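Local coordinates for protein putative nucleotide-diphospho-sugar transferase (PDB 3CGX) that probably transfers a sugar from a nucleotide-diphospho-sugar donor to an unidentified acceptor, as a putative glycosyltransferase with a GT-A type fold, at residues A33-H38 against Y216-E221; D42-L47 against L54-V59; K92-K97 against V106-S111. All blocks are in the same frame, centred on the assembly; numbering follows the deposited sequence. Where two conformers were deposited one is given.

Contact 1 (A33-H38 against Y216-E221); sequences AMLYRH and YALLRE
An antiparallel helix pair carries this contact, in which Leu35 and His38 of helix 29-47 meet Leu218 and Leu219 of helix 214-221. The axes of the short segments approach to 10.2 Å at 151°, and the nearest alpha carbons are those of Leu35 and Leu218. Leu35 supplies the point of contact with a single methyl: its CD2 lies 3.7 Å from Leu219 CD2, the two side chains meeting at about a right angle. Leu35 CD2 also comes within 4.0 Å of Leu218 CB. With chi1 at -75°, Leu35 CG stands beside the backbone N and opposite the carbonyl carbon, a torsion that brings CD2 across to the partner helix. In the conformer used here, Leu218 CD2 sits 4.2 Å above the centre of the His38 ring, but Leu218 has a second conformer, so this approach is tentative. The same ring is held at ND1 by a hydrogen bond to Ser214 OG, at the start of the partner helix. Leu198 of helix 195-204 touches both Leu35 and Leu219. No hydrogen bond crosses and just 181 Å² is buried, so the pairing rests on dispersion between aliphatic carbons, with a methyl over the imidazole face and polar fastening from beside it.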
ATOM      1  N   ALA A  33       0.967  14.404   8.116  1.00 23.88           N
ATOM      2  CA  ALA A  33      -0.091  13.463   8.518  1.00 23.12           C
ATOM      3  C   ALA A  33      -1.423  13.712   7.775  1.00 21.88           C
ATOM      4  O   ALA A  33      -2.113  12.743   7.404  1.00 22.81           O
ATOM      5  CB  ALA A  33      -0.294  13.452  10.048  1.00 22.23           C
HETATM    6  N   MSE A  34      -1.745  14.967   7.466  1.00 22.65           N
HETATM    7  CA  MSE A  34      -2.964  15.304   6.741  1.00 22.16           C
HETATM    8  C   MSE A  34      -2.849  14.783   5.311  1.00 22.35           C
HETATM    9  O   MSE A  34      -3.808  14.211   4.752  1.00 20.31           O
HETATM   10  CB  MSE A  34      -3.223  16.831   6.732  1.00 22.97           C
HETATM   11  CG  MSE A  34      -4.408  17.234   5.969  1.00 27.65           C
HETATM   12 SE   MSE A  34      -6.082  16.600   6.832  0.75 40.03          SE
HETATM   13  CE  MSE A  34      -5.580  16.852   8.731  1.00 49.98           C
ATOM     14  N   LEU A  35      -1.670  14.952   4.728  1.00 22.47           N
ATOM     15  CA  LEU A  35      -1.413  14.429   3.372  1.00 20.30           C
ATOM     16  C   LEU A  35      -1.607  12.917   3.329  1.00 20.80           C
ATOM     17  O   LEU A  35      -2.298  12.388   2.440  1.00 21.79           O
ATOM     18  CB  LEU A  35      -0.038  14.822   2.849  1.00 19.37           C
ATOM     19  CG  LEU A  35       0.118  16.259   2.411  1.00 25.10           C
ATOM     20  CD1 LEU A  35       1.601  16.678   2.445  1.00 23.25           C
ATOM     21  CD2 LEU A  35      -0.552  16.456   0.964  1.00 21.07           C
ATOM     22  N   TYR A  36      -1.013  12.230   4.300  1.00 21.19           N
ATOM     23  CA  TYR A  36      -1.100  10.763   4.355  1.00 21.70           C
ATOM     24  C   TYR A  36      -2.562  10.338   4.581  1.00 23.28           C
ATOM     25  O   TYR A  36      -3.062   9.397   3.956  1.00 23.77           O
ATOM     26  CB  TYR A  36      -0.111  10.168   5.400  1.00 20.55           C
ATOM     27  CG  TYR A  36      -0.329   8.668   5.550  1.00 19.98           C
ATOM     28  CD1 TYR A  36      -0.010   7.791   4.521  1.00 21.40           C
ATOM     29  CD2 TYR A  36      -0.891   8.137   6.722  1.00 25.26           C
ATOM     30  CE1 TYR A  36      -0.273   6.408   4.634  1.00 26.41           C
ATOM     31  CE2 TYR A  36      -1.128   6.770   6.850  1.00 22.48           C
ATOM     32  CZ  TYR A  36      -0.841   5.911   5.804  1.00 26.49           C
ATOM     33  OH  TYR A  36      -1.078   4.562   5.876  1.00 23.59           O
ATOM     34  N   ARG A  37      -3.268  11.083   5.425  1.00 23.36           N
ATOM     35  CA  ARG A  37      -4.701  10.820   5.670  1.00 23.78           C
ATOM     36  C   ARG A  37      -5.442  10.801   4.348  1.00 24.44           C
ATOM     37  O   ARG A  37      -6.232   9.874   4.050  1.00 21.49           O
ATOM     38  CB  ARG A  37      -5.254  11.849   6.635  1.00 23.71           C
ATOM     39  CG  ARG A  37      -6.742  11.782   6.860  1.00 26.07           C
ATOM     40  CD  ARG A  37      -7.215  12.951   7.737  1.00 27.01           C
ATOM     41  NE  ARG A  37      -6.855  12.691   9.110  1.00 34.24           N
ATOM     42  CZ  ARG A  37      -7.647  12.043   9.970  1.00 37.47           C
ATOM     43  NH1 ARG A  37      -8.848  11.650   9.585  1.00 32.44           N
ATOM     44  NH2 ARG A  37      -7.251  11.827  11.221  1.00 31.59           N
ATOM     45  N   HIS A  38      -5.147  11.801   3.522  1.00 22.81           N
ATOM     46  CA  HIS A  38      -5.774  11.894   2.202  1.00 22.87           C
ATOM     47  C   HIS A  38      -5.293  10.838   1.200  1.00 21.10           C
ATOM     48  O   HIS A  38      -6.095  10.438   0.315  1.00 23.60           O
ATOM     49  CB  HIS A  38      -5.645  13.317   1.653  1.00 24.92           C
ATOM     50  CG  HIS A  38      -6.609  14.245   2.315  1.00 29.20           C
ATOM     51  ND1 HIS A  38      -7.912  14.373   1.881  1.00 32.39           N
ATOM     52  CD2 HIS A  38      -6.520  14.950   3.468  1.00 37.52           C
ATOM     53  CE1 HIS A  38      -8.558  15.195   2.692  1.00 35.96           C
ATOM     54  NE2 HIS A  38      -7.739  15.553   3.666  1.00 32.54           N
ATOM     55  N   TYR A 216      -4.625  15.684  -4.323  1.00 21.86           N
ATOM     56  CA  TYR A 216      -4.105  16.688  -5.256  1.00 21.51           C
ATOM     57  C   TYR A 216      -4.624  18.085  -4.896  1.00 21.86           C
ATOM     58  O   TYR A 216      -3.875  19.109  -5.033  1.00 22.28           O
ATOM     59  CB  TYR A 216      -4.394  16.325  -6.723  1.00 21.36           C
ATOM     60  CG  TYR A 216      -3.677  17.248  -7.694  1.00 27.94           C
ATOM     61  CD1 TYR A 216      -4.258  18.427  -8.081  1.00 26.41           C
ATOM     62  CD2 TYR A 216      -2.407  16.938  -8.217  1.00 23.85           C
ATOM     63  CE1 TYR A 216      -3.639  19.274  -8.939  1.00 31.14           C
ATOM     64  CE2 TYR A 216      -1.786  17.802  -9.093  1.00 30.91           C
ATOM     65  CZ  TYR A 216      -2.406  18.958  -9.437  1.00 35.72           C
ATOM     66  OH  TYR A 216      -1.813  19.840 -10.312  1.00 43.15           O
ATOM     67  N   ALA A 217      -5.878  18.175  -4.450  1.00 23.02           N
ATOM     68  CA  ALA A 217      -6.398  19.482  -3.985  1.00 23.51           C
ATOM     69  C   ALA A 217      -5.509  20.071  -2.871  1.00 21.55           C
ATOM     70  O   ALA A 217      -5.245  21.293  -2.828  1.00 19.59           O
ATOM     71  CB  ALA A 217      -7.887  19.388  -3.497  1.00 21.15           C
ATOM     72  N   LEU A 218      -5.111  19.247  -1.915  0.70 20.20           N
ATOM     73  CA  LEU A 218      -4.172  19.635  -0.886  0.70 21.19           C
ATOM     74  C   LEU A 218      -2.823  20.097  -1.403  0.70 20.84           C
ATOM     75  O   LEU A 218      -2.241  21.000  -0.902  0.70 20.92           O
ATOM     76  CB  LEU A 218      -3.895  18.472   0.020  0.70 25.10           C
ATOM     77  CG  LEU A 218      -4.390  18.529   1.411  0.70 28.43           C
ATOM     78  CD1 LEU A 218      -3.911  19.779   2.116  0.70 27.98           C
ATOM     79  CD2 LEU A 218      -5.829  18.532   1.203  0.70 28.43           C
ATOM     80  N   LEU A 219      -2.320  19.399  -2.379  1.00 19.39           N
ATOM     81  CA  LEU A 219      -1.028  19.743  -2.999  1.00 20.31           C
ATOM     82  C   LEU A 219      -1.093  21.106  -3.667  1.00 20.05           C
ATOM     83  O   LEU A 219      -0.185  21.908  -3.535  1.00 20.39           O
ATOM     84  CB  LEU A 219      -0.564  18.687  -4.011  1.00 20.15           C
ATOM     85  CG  LEU A 219      -0.396  17.228  -3.534  1.00 24.80           C
ATOM     86  CD1 LEU A 219      -0.048  16.272  -4.692  1.00 22.97           C
ATOM     87  CD2 LEU A 219       0.635  17.126  -2.456  1.00 19.87           C
ATOM     88  N   ARG A 220      -2.195  21.359  -4.376  1.00 19.35           N
ATOM     89  CA  ARG A 220      -2.424  22.624  -5.082  1.00 20.62           C
ATOM     90  C   ARG A 220      -2.458  23.788  -4.074  1.00 19.32           C
ATOM     91  O   ARG A 220      -1.880  24.874  -4.302  1.00 17.71           O
ATOM     92  CB  ARG A 220      -3.723  22.474  -5.919  1.00 20.35           C
ATOM     93  CG  ARG A 220      -3.932  23.463  -6.963  1.00 35.95           C
ATOM     94  CD  ARG A 220      -5.094  22.958  -7.779  1.00 40.43           C
ATOM     95  NE  ARG A 220      -6.295  22.885  -6.948  1.00 48.98           N
ATOM     96  CZ  ARG A 220      -7.236  21.943  -7.037  1.00 51.40           C
ATOM     97  NH1 ARG A 220      -7.116  20.943  -7.908  1.00 49.46           N
ATOM     98  NH2 ARG A 220      -8.291  21.994  -6.226  1.00 39.85           N
ATOM     99  N   GLU A 221      -3.113  23.555  -2.940  0.70 18.78           N
ATOM    100  CA  GLU A 221      -3.143  24.543  -1.848  0.70 19.00           C
ATOM    101  C   GLU A 221      -1.748  24.836  -1.353  0.70 19.81           C
ATOM    102  O   GLU A 221      -1.462  25.950  -0.917  0.70 20.52           O
ATOM    103  CB  GLU A 221      -3.935  24.072  -0.620  0.70 19.55           C
ATOM    104  CG  GLU A 221      -5.393  24.031  -0.760  0.70 35.10           C
ATOM    105  CD  GLU A 221      -6.076  23.505   0.509  0.70 44.35           C
ATOM    106  OE1 GLU A 221      -5.459  23.520   1.619  0.70 43.80           O
ATOM    107  OE2 GLU A 221      -7.243  23.079   0.370  0.70 53.20           O
TER

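Contact 2 (D42-L47 against L54-V59); sequences DMLQGL and LHICYV
Leu44 and Leu47 of helix 29-47 rest on Leu54 and Ile56 of strand 53-58, and every direct contact between the segments is apolar. Leu44 holds its CG anti to the backbone N (chi1 180°), which carries CD1 over the strand; there it lies 3.8 Å from Ile56 CD1, the two side chains meeting at about a right angle. Leu44 also packs obliquely against Leu54, although the modelled separation of their methyls is too short to be trusted and the place of Leu54 CD2 is doubtful. One turn further on, Leu47 CD1 stands 4.1 Å from Leu54 CD1, again nearly perpendicular. Leu47 and Leu54 are also the closest pair of alpha carbons, with 7.5 Å between Leu47 CA and Leu54 CA. In all, 165 Å² is buried.

Hydrogen bonds lie within and beside the segments, none between them. Leu47 N bonds to Met43 O at 2.8 Å, continuing the helix. Away from the strand, Asp42 binds Ser214 OG through OD1 and Thr215 OG1 through OD2, which ties this helix to the start of helix 214-221.

The segment axes run 159° apart at a closest approach of 10.7 Å, the helix running nearly antiparallel to the strand. Strands 5-11 and 53-58 are parallel neighbours in the sheet, so this helix forms the connection of a beta-alpha-beta crossover. Strand 53-58 is hydrogen-bonded on one edge to strand 5-11 and on the other to strand 78-81, while Leu73 of helix 65-73 abuts Leu44.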
ATOM      1  N   ASP A  42      -8.211   8.609  -0.528  1.00 25.14           N
ATOM      2  CA  ASP A  42      -8.304   8.546  -1.965  1.00 24.40           C
ATOM      3  C   ASP A  42      -8.138   7.133  -2.493  1.00 26.61           C
ATOM      4  O   ASP A  42      -8.896   6.707  -3.385  1.00 27.19           O
ATOM      5  CB  ASP A  42      -7.268   9.458  -2.660  1.00 25.03           C
ATOM      6  CG  ASP A  42      -7.531  10.945  -2.429  1.00 31.31           C
ATOM      7  OD1 ASP A  42      -8.617  11.285  -1.975  1.00 28.34           O
ATOM      8  OD2 ASP A  42      -6.615  11.743  -2.669  1.00 30.63           O
HETATM    9  N   MSE A  43      -7.146   6.404  -1.978  1.00 23.79           N
HETATM   10  CA  MSE A  43      -6.933   5.013  -2.435  1.00 25.33           C
HETATM   11  C   MSE A  43      -8.138   4.132  -2.105  1.00 26.32           C
HETATM   12  O   MSE A  43      -8.558   3.329  -2.946  1.00 23.75           O
HETATM   13  CB  MSE A  43      -5.646   4.430  -1.850  1.00 24.10           C
HETATM   14  CG  MSE A  43      -4.357   5.124  -2.327  1.00 23.70           C
HETATM   15 SE   MSE A  43      -2.803   4.308  -1.580  0.75 27.61          SE
HETATM   16  CE  MSE A  43      -2.825   2.654  -2.661  1.00 26.24           C
ATOM     17  N   LEU A  44      -8.701   4.310  -0.923  1.00 25.74           N
ATOM     18  CA  LEU A  44      -9.885   3.542  -0.472  1.00 26.63           C
ATOM     19  C   LEU A  44     -11.080   3.738  -1.388  1.00 32.66           C
ATOM     20  O   LEU A  44     -11.774   2.768  -1.747  1.00 29.83           O
ATOM     21  CB  LEU A  44     -10.237   3.858   0.997  1.00 30.67           C
ATOM     22  CG  LEU A  44     -11.442   3.141   1.610  1.00 37.18           C
ATOM     23  CD1 LEU A  44     -11.114   1.657   1.714  1.00 41.50           C
ATOM     24  CD2 LEU A  44     -11.872   3.764   2.993  1.00 39.23           C
ATOM     25  N   GLN A  45     -11.293   4.979  -1.807  1.00 29.41           N
ATOM     26  CA  GLN A  45     -12.369   5.298  -2.717  1.00 34.52           C
ATOM     27  C   GLN A  45     -12.232   4.507  -4.019  1.00 34.98           C
ATOM     28  O   GLN A  45     -13.219   3.953  -4.536  1.00 32.88           O
ATOM     29  CB  GLN A  45     -12.408   6.817  -2.964  1.00 33.44           C
ATOM     30  CG  GLN A  45     -13.472   7.265  -3.916  1.00 45.49           C
ATOM     31  CD  GLN A  45     -13.585   8.778  -3.940  1.00 57.78           C
ATOM     32  OE1 GLN A  45     -12.627   9.508  -3.618  1.00 64.73           O
ATOM     33  NE2 GLN A  45     -14.756   9.260  -4.293  1.00 61.79           N
ATOM     34  N   GLY A  46     -11.015   4.449  -4.528  1.00 32.46           N
ATOM     35  CA  GLY A  46     -10.680   3.662  -5.703  1.00 32.72           C
ATOM     36  C   GLY A  46     -10.785   2.136  -5.494  1.00 35.48           C
ATOM     37  O   GLY A  46     -11.413   1.432  -6.282  1.00 36.11           O
ATOM     38  N   LEU A  47     -10.209   1.628  -4.408  1.00 29.69           N
ATOM     39  CA  LEU A  47     -10.257   0.189  -4.093  1.00 30.67           C
ATOM     40  C   LEU A  47     -11.658  -0.350  -3.756  1.00 33.50           C
ATOM     41  O   LEU A  47     -12.011  -1.460  -4.190  1.00 31.44           O
ATOM     42  CB  LEU A  47      -9.353  -0.130  -2.912  1.00 29.04           C
ATOM     43  CG  LEU A  47      -7.864   0.119  -3.172  1.00 26.83           C
ATOM     44  CD1 LEU A  47      -7.095  -0.131  -1.853  1.00 22.72           C
ATOM     45  CD2 LEU A  47      -7.336  -0.746  -4.378  1.00 25.20           C
ATOM     46  N   LEU A  54     -12.414  -6.060   0.487  1.00 21.80           N
ATOM     47  CA  LEU A  54     -11.305  -5.253   0.999  1.00 24.18           C
ATOM     48  C   LEU A  54     -11.187  -5.331   2.514  1.00 22.86           C
ATOM     49  O   LEU A  54     -12.161  -5.196   3.240  1.00 25.27           O
ATOM     50  CB  LEU A  54     -11.478  -3.830   0.536  1.00 25.87           C
ATOM     51  CG  LEU A  54     -10.520  -2.769   1.077  1.00 32.69           C
ATOM     52  CD1 LEU A  54      -9.212  -2.892   0.340  1.00 25.83           C
ATOM     53  CD2 LEU A  54     -11.140  -1.365   0.901  1.00 35.03           C
ATOM     54  N   HIS A  55      -9.982  -5.653   2.966  1.00 21.49           N
ATOM     55  CA  HIS A  55      -9.659  -5.699   4.397  1.00 22.08           C
ATOM     56  C   HIS A  55      -8.615  -4.670   4.686  1.00 22.94           C
ATOM     57  O   HIS A  55      -7.519  -4.729   4.125  1.00 22.17           O
ATOM     58  CB  HIS A  55      -9.115  -7.053   4.785  1.00 26.02           C
ATOM     59  CG  HIS A  55     -10.130  -8.143   4.682  1.00 27.99           C
ATOM     60  ND1 HIS A  55      -9.946  -9.383   5.230  1.00 43.28           N
ATOM     61  CD2 HIS A  55     -11.346  -8.163   4.100  1.00 38.73           C
ATOM     62  CE1 HIS A  55     -11.016 -10.119   5.001  1.00 36.23           C
ATOM     63  NE2 HIS A  55     -11.881  -9.398   4.323  1.00 34.88           N
ATOM     64  N   ILE A  56      -8.971  -3.729   5.552  1.00 21.57           N
ATOM     65  CA  ILE A  56      -8.083  -2.665   5.925  1.00 21.92           C
ATOM     66  C   ILE A  56      -7.300  -3.104   7.156  1.00 22.56           C
ATOM     67  O   ILE A  56      -7.849  -3.317   8.254  1.00 25.74           O
ATOM     68  CB  ILE A  56      -8.849  -1.341   6.182  1.00 22.79           C
ATOM     69  CG1 ILE A  56      -9.616  -0.888   4.923  1.00 26.92           C
ATOM     70  CG2 ILE A  56      -7.887  -0.239   6.698  1.00 21.56           C
ATOM     71  CD1 ILE A  56     -10.652   0.212   5.193  1.00 24.88           C
ATOM     72  N   CYS A  57      -5.996  -3.275   6.961  1.00 21.52           N
ATOM     73  CA  CYS A  57      -5.098  -3.853   7.985  1.00 21.18           C
ATOM     74  C   CYS A  57      -4.164  -2.797   8.526  1.00 21.79           C
ATOM     75  O   CYS A  57      -3.281  -2.314   7.806  1.00 21.39           O
ATOM     76  CB  CYS A  57      -4.289  -5.010   7.372  1.00 23.04           C
ATOM     77  SG  CYS A  57      -5.268  -6.331   6.657  1.00 24.68           S
ATOM     78  N   TYR A  58      -4.380  -2.422   9.799  1.00 21.72           N
ATOM     79  CA  TYR A  58      -3.686  -1.325  10.415  1.00 21.54           C
ATOM     80  C   TYR A  58      -2.579  -1.692  11.407  1.00 18.67           C
ATOM     81  O   TYR A  58      -2.609  -2.691  12.142  1.00 20.93           O
ATOM     82  CB  TYR A  58      -4.690  -0.391  11.091  1.00 19.32           C
ATOM     83  CG  TYR A  58      -5.520  -0.984  12.204  1.00 17.63           C
ATOM     84  CD1 TYR A  58      -5.042  -1.040  13.494  1.00 22.87           C
ATOM     85  CD2 TYR A  58      -6.829  -1.458  11.970  1.00 19.84           C
ATOM     86  CE1 TYR A  58      -5.812  -1.524  14.484  1.00 21.25           C
ATOM     87  CE2 TYR A  58      -7.586  -1.965  12.968  1.00 24.11           C
ATOM     88  CZ  TYR A  58      -7.076  -2.003  14.219  1.00 26.30           C
ATOM     89  OH  TYR A  58      -7.846  -2.495  15.257  1.00 20.58           O
ATOM     90  N   VAL A  59      -1.574  -0.845  11.382  1.00 18.61           N
ATOM     91  CA  VAL A  59      -0.453  -0.978  12.255  1.00 19.88           C
ATOM     92  C   VAL A  59      -1.006  -0.974  13.683  1.00 21.22           C
ATOM     93  O   VAL A  59      -1.794  -0.070  14.057  1.00 21.05           O
ATOM     94  CB  VAL A  59       0.582   0.135  12.045  1.00 19.71           C
ATOM     95  CG1 VAL A  59       1.657   0.154  13.131  1.00 23.54           C
ATOM     96  CG2 VAL A  59       1.233   0.005  10.629  1.00 21.72           C
TER

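Contact 3 (K92-K97 against V106-S111); sequences KHAMQK and VVLMGS
Ser111 OG, just past the strand on which Met95 packs against Val106 and Leu108, is gripped by two groups: Phe10 O and Tyr36 OH. The link to the tyrosine hydroxyl is a probable hydrogen bond, and Tyr36 OH is bonded in turn to Lys12 N.

The contact itself is apolar. Met95, modelled as selenomethionine, carries it at two points, near its base through CG and at its terminal methyl CE: Met95 CG lies 3.7 Å from Leu108 CD1, and Met95 CE lies 3.9 Å from Val106 CG1. A bend at chi3 (77°) turns Met95 CE back over the strand, where it also comes within 3.6 Å of the carbonyl oxygen Val106 O, by packing alone. Met95 and Val106 run past one another in opposite directions. A lesser touch joins Ala94 CB to Leu108 CD1, at 4.4 Å. No hydrogen bond spans the segments, which bury 206 Å² between them.

The segment axes approach to 9.3 Å at 154°, so helix 87-100 runs nearly against strand 105-109. Alternation along the strand sorts its side chains: Val106 and Leu108 point toward this helix, whereas Met109 reaches Met43 and Leu47 of helix 29-47. The strand is hydrogen-bonded to parallel strand 5-11 on one side and to antiparallel strand 143-149 on the other, and Phe158, in a loop, touches Met95.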
ATOM      1  N   LYS A  92       2.664 -11.941   6.109  1.00 23.18           N
ATOM      2  CA  LYS A  92       2.415 -13.388   6.098  1.00 23.85           C
ATOM      3  C   LYS A  92       1.127 -13.747   6.824  1.00 21.53           C
ATOM      4  O   LYS A  92       0.275 -14.497   6.308  1.00 22.25           O
ATOM      5  CB  LYS A  92       3.573 -14.142   6.778  1.00 25.35           C
ATOM      6  CG  LYS A  92       3.481 -15.625   6.600  1.00 24.31           C
ATOM      7  CD  LYS A  92       4.387 -16.335   7.569  1.00 26.68           C
ATOM      8  CE  LYS A  92       5.829 -15.944   7.419  1.00 30.05           C
ATOM      9  NZ  LYS A  92       6.693 -16.812   8.362  1.00 32.41           N
ATOM     10  N   HIS A  93       0.955 -13.175   8.017  1.00 23.55           N
ATOM     11  CA  HIS A  93      -0.243 -13.458   8.814  1.00 23.49           C
ATOM     12  C   HIS A  93      -1.551 -12.964   8.158  1.00 24.81           C
ATOM     13  O   HIS A  93      -2.577 -13.668   8.141  1.00 23.14           O
ATOM     14  CB  HIS A  93      -0.087 -12.899  10.222  1.00 24.48           C
ATOM     15  CG  HIS A  93       1.008 -13.561  11.001  1.00 30.24           C
ATOM     16  ND1 HIS A  93       1.685 -12.937  12.034  1.00 39.19           N
ATOM     17  CD2 HIS A  93       1.591 -14.782  10.853  1.00 38.32           C
ATOM     18  CE1 HIS A  93       2.602 -13.762  12.518  1.00 39.06           C
ATOM     19  NE2 HIS A  93       2.577 -14.880  11.808  1.00 32.31           N
ATOM     20  N   ALA A  94      -1.500 -11.789   7.553  1.00 21.85           N
ATOM     21  CA  ALA A  94      -2.700 -11.213   6.928  1.00 22.83           C
ATOM     22  C   ALA A  94      -3.105 -12.051   5.682  1.00 21.95           C
ATOM     23  O   ALA A  94      -4.271 -12.400   5.469  1.00 22.72           O
ATOM     24  CB  ALA A  94      -2.466  -9.739   6.573  1.00 20.02           C
HETATM   25  N   MSE A  95      -2.121 -12.416   4.882  1.00 23.51           N
HETATM   26  CA  MSE A  95      -2.402 -13.221   3.696  1.00 22.82           C
HETATM   27  C   MSE A  95      -2.879 -14.640   4.065  1.00 21.69           C
HETATM   28  O   MSE A  95      -3.845 -15.186   3.496  1.00 21.61           O
HETATM   29  CB  MSE A  95      -1.143 -13.299   2.841  1.00 26.37           C
HETATM   30  CG  MSE A  95      -0.682 -11.953   2.342  1.00 29.93           C
HETATM   31 SE   MSE A  95       0.504 -12.037   0.746  0.75 29.79          SE
HETATM   32  CE  MSE A  95      -0.972 -12.382  -0.456  1.00 31.43           C
ATOM     33  N   GLN A  96      -2.212 -15.210   5.058  1.00 24.57           N
ATOM     34  CA  GLN A  96      -2.528 -16.546   5.529  1.00 25.26           C
ATOM     35  C   GLN A  96      -3.948 -16.576   6.029  1.00 24.88           C
ATOM     36  O   GLN A  96      -4.693 -17.500   5.756  1.00 26.88           O
ATOM     37  CB  GLN A  96      -1.567 -17.004   6.635  1.00 26.22           C
ATOM     38  CG  GLN A  96      -1.909 -18.415   7.102  1.00 25.27           C
ATOM     39  CD  GLN A  96      -1.646 -19.459   6.022  1.00 29.49           C
ATOM     40  OE1 GLN A  96      -2.576 -20.058   5.490  1.00 32.61           O
ATOM     41  NE2 GLN A  96      -0.380 -19.645   5.672  1.00 26.01           N
ATOM     42  N   LYS A  97      -4.336 -15.525   6.727  1.00 23.91           N
ATOM     43  CA  LYS A  97      -5.692 -15.411   7.271  1.00 26.20           C
ATOM     44  C   LYS A  97      -6.747 -15.324   6.177  1.00 27.23           C
ATOM     45  O   LYS A  97      -7.845 -15.932   6.259  1.00 28.17           O
ATOM     46  CB  LYS A  97      -5.777 -14.189   8.169  1.00 26.18           C
ATOM     47  CG  LYS A  97      -7.151 -13.754   8.585  1.00 32.67           C
ATOM     48  CD  LYS A  97      -7.758 -14.593   9.654  1.00 44.01           C
ATOM     49  CE  LYS A  97      -8.970 -13.854  10.250  1.00 46.84           C
ATOM     50  NZ  LYS A  97      -9.898 -13.289   9.214  1.00 40.41           N
ATOM     51  N   VAL A 106      -5.463 -13.244  -3.527  1.00 22.08           N
ATOM     52  CA  VAL A 106      -5.256 -12.189  -2.580  1.00 22.42           C
ATOM     53  C   VAL A 106      -4.089 -11.302  -2.966  1.00 21.36           C
ATOM     54  O   VAL A 106      -3.028 -11.784  -3.303  1.00 21.48           O
ATOM     55  CB  VAL A 106      -4.982 -12.780  -1.151  1.00 22.35           C
ATOM     56  CG1 VAL A 106      -4.743 -11.668  -0.139  1.00 20.79           C
ATOM     57  CG2 VAL A 106      -6.126 -13.693  -0.716  1.00 21.68           C
ATOM     58  N   VAL A 107      -4.327  -9.992  -2.939  1.00 21.48           N
ATOM     59  CA  VAL A 107      -3.250  -9.019  -3.124  1.00 21.02           C
ATOM     60  C   VAL A 107      -3.129  -8.156  -1.866  1.00 22.05           C
ATOM     61  O   VAL A 107      -4.119  -7.781  -1.230  1.00 24.58           O
ATOM     62  CB  VAL A 107      -3.392  -8.132  -4.434  1.00 23.09           C
ATOM     63  CG1 VAL A 107      -3.432  -9.030  -5.726  1.00 22.57           C
ATOM     64  CG2 VAL A 107      -4.574  -7.288  -4.356  1.00 28.97           C
ATOM     65  N   LEU A 108      -1.889  -7.891  -1.485  1.00 21.81           N
ATOM     66  CA  LEU A 108      -1.597  -7.040  -0.336  1.00 25.25           C
ATOM     67  C   LEU A 108      -0.806  -5.826  -0.848  1.00 22.94           C
ATOM     68  O   LEU A 108       0.176  -5.951  -1.555  1.00 24.06           O
ATOM     69  CB  LEU A 108      -0.852  -7.851   0.738  1.00 25.04           C
ATOM     70  CG  LEU A 108      -0.477  -7.242   2.097  1.00 24.36           C
ATOM     71  CD1 LEU A 108      -0.122  -8.387   3.097  1.00 21.43           C
ATOM     72  CD2 LEU A 108       0.662  -6.276   1.956  1.00 20.90           C
HETATM   73  N   MSE A 109      -1.248  -4.635  -0.485  1.00 20.25           N
HETATM   74  CA  MSE A 109      -0.579  -3.446  -0.912  1.00 21.39           C
HETATM   75  C   MSE A 109      -0.524  -2.406   0.150  1.00 23.41           C
HETATM   76  O   MSE A 109      -1.337  -2.400   1.075  1.00 23.06           O
HETATM   77  CB  MSE A 109      -1.325  -2.893  -2.112  1.00 25.32           C
HETATM   78  CG  MSE A 109      -2.697  -2.352  -1.811  1.00 27.38           C
HETATM   79 SE   MSE A 109      -3.611  -2.018  -3.562  0.75 28.49          SE
HETATM   80  CE  MSE A 109      -2.507  -0.597  -4.232  1.00 25.74           C
ATOM     81  N   GLY A 110       0.428  -1.503  -0.010  1.00 22.73           N
ATOM     82  CA  GLY A 110       0.623  -0.421   0.936  1.00 23.85           C
ATOM     83  C   GLY A 110      -0.164   0.837   0.589  1.00 23.41           C
ATOM     84  O   GLY A 110      -0.915   0.894  -0.391  1.00 25.78           O
ATOM     85  N   SER A 111       0.042   1.865   1.394  1.00 21.16           N
ATOM     86  CA  SER A 111      -0.780   3.053   1.289  1.00 23.20           C
ATOM     87  C   SER A 111       0.016   4.329   1.008  1.00 26.18           C
ATOM     88  O   SER A 111      -0.459   5.435   1.302  1.00 25.69           O
ATOM     89  CB  SER A 111      -1.566   3.234   2.608  1.00 23.26           C
ATOM     90  OG  SER A 111      -0.767   2.998   3.730  1.00 21.98           O
TER

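Overall arrangement
Contacts 2 and 3 are buried and reach the same mixed sheet, their centres about 12 Å apart; contact 1 is only partly buried and lies about 17 Å from the chain's centre. Helix 29-47 serves both contact 1 and contact 2, turning its earlier part to helix 214-221 and its later part to the sheet. Met43 of that helix also touches segment 106-111, Met43 CE lying 3.4 Å from Gly110 O. None of the three has a hydrogen bond across it; contacts 2 and 3 join aliphatic and selenomethionine side chains, whereas contact 1 adds an imidazole face. In 2 and 3 a helix lies on a strand; in contact 1 two helices meet, enclosing both others along the chain.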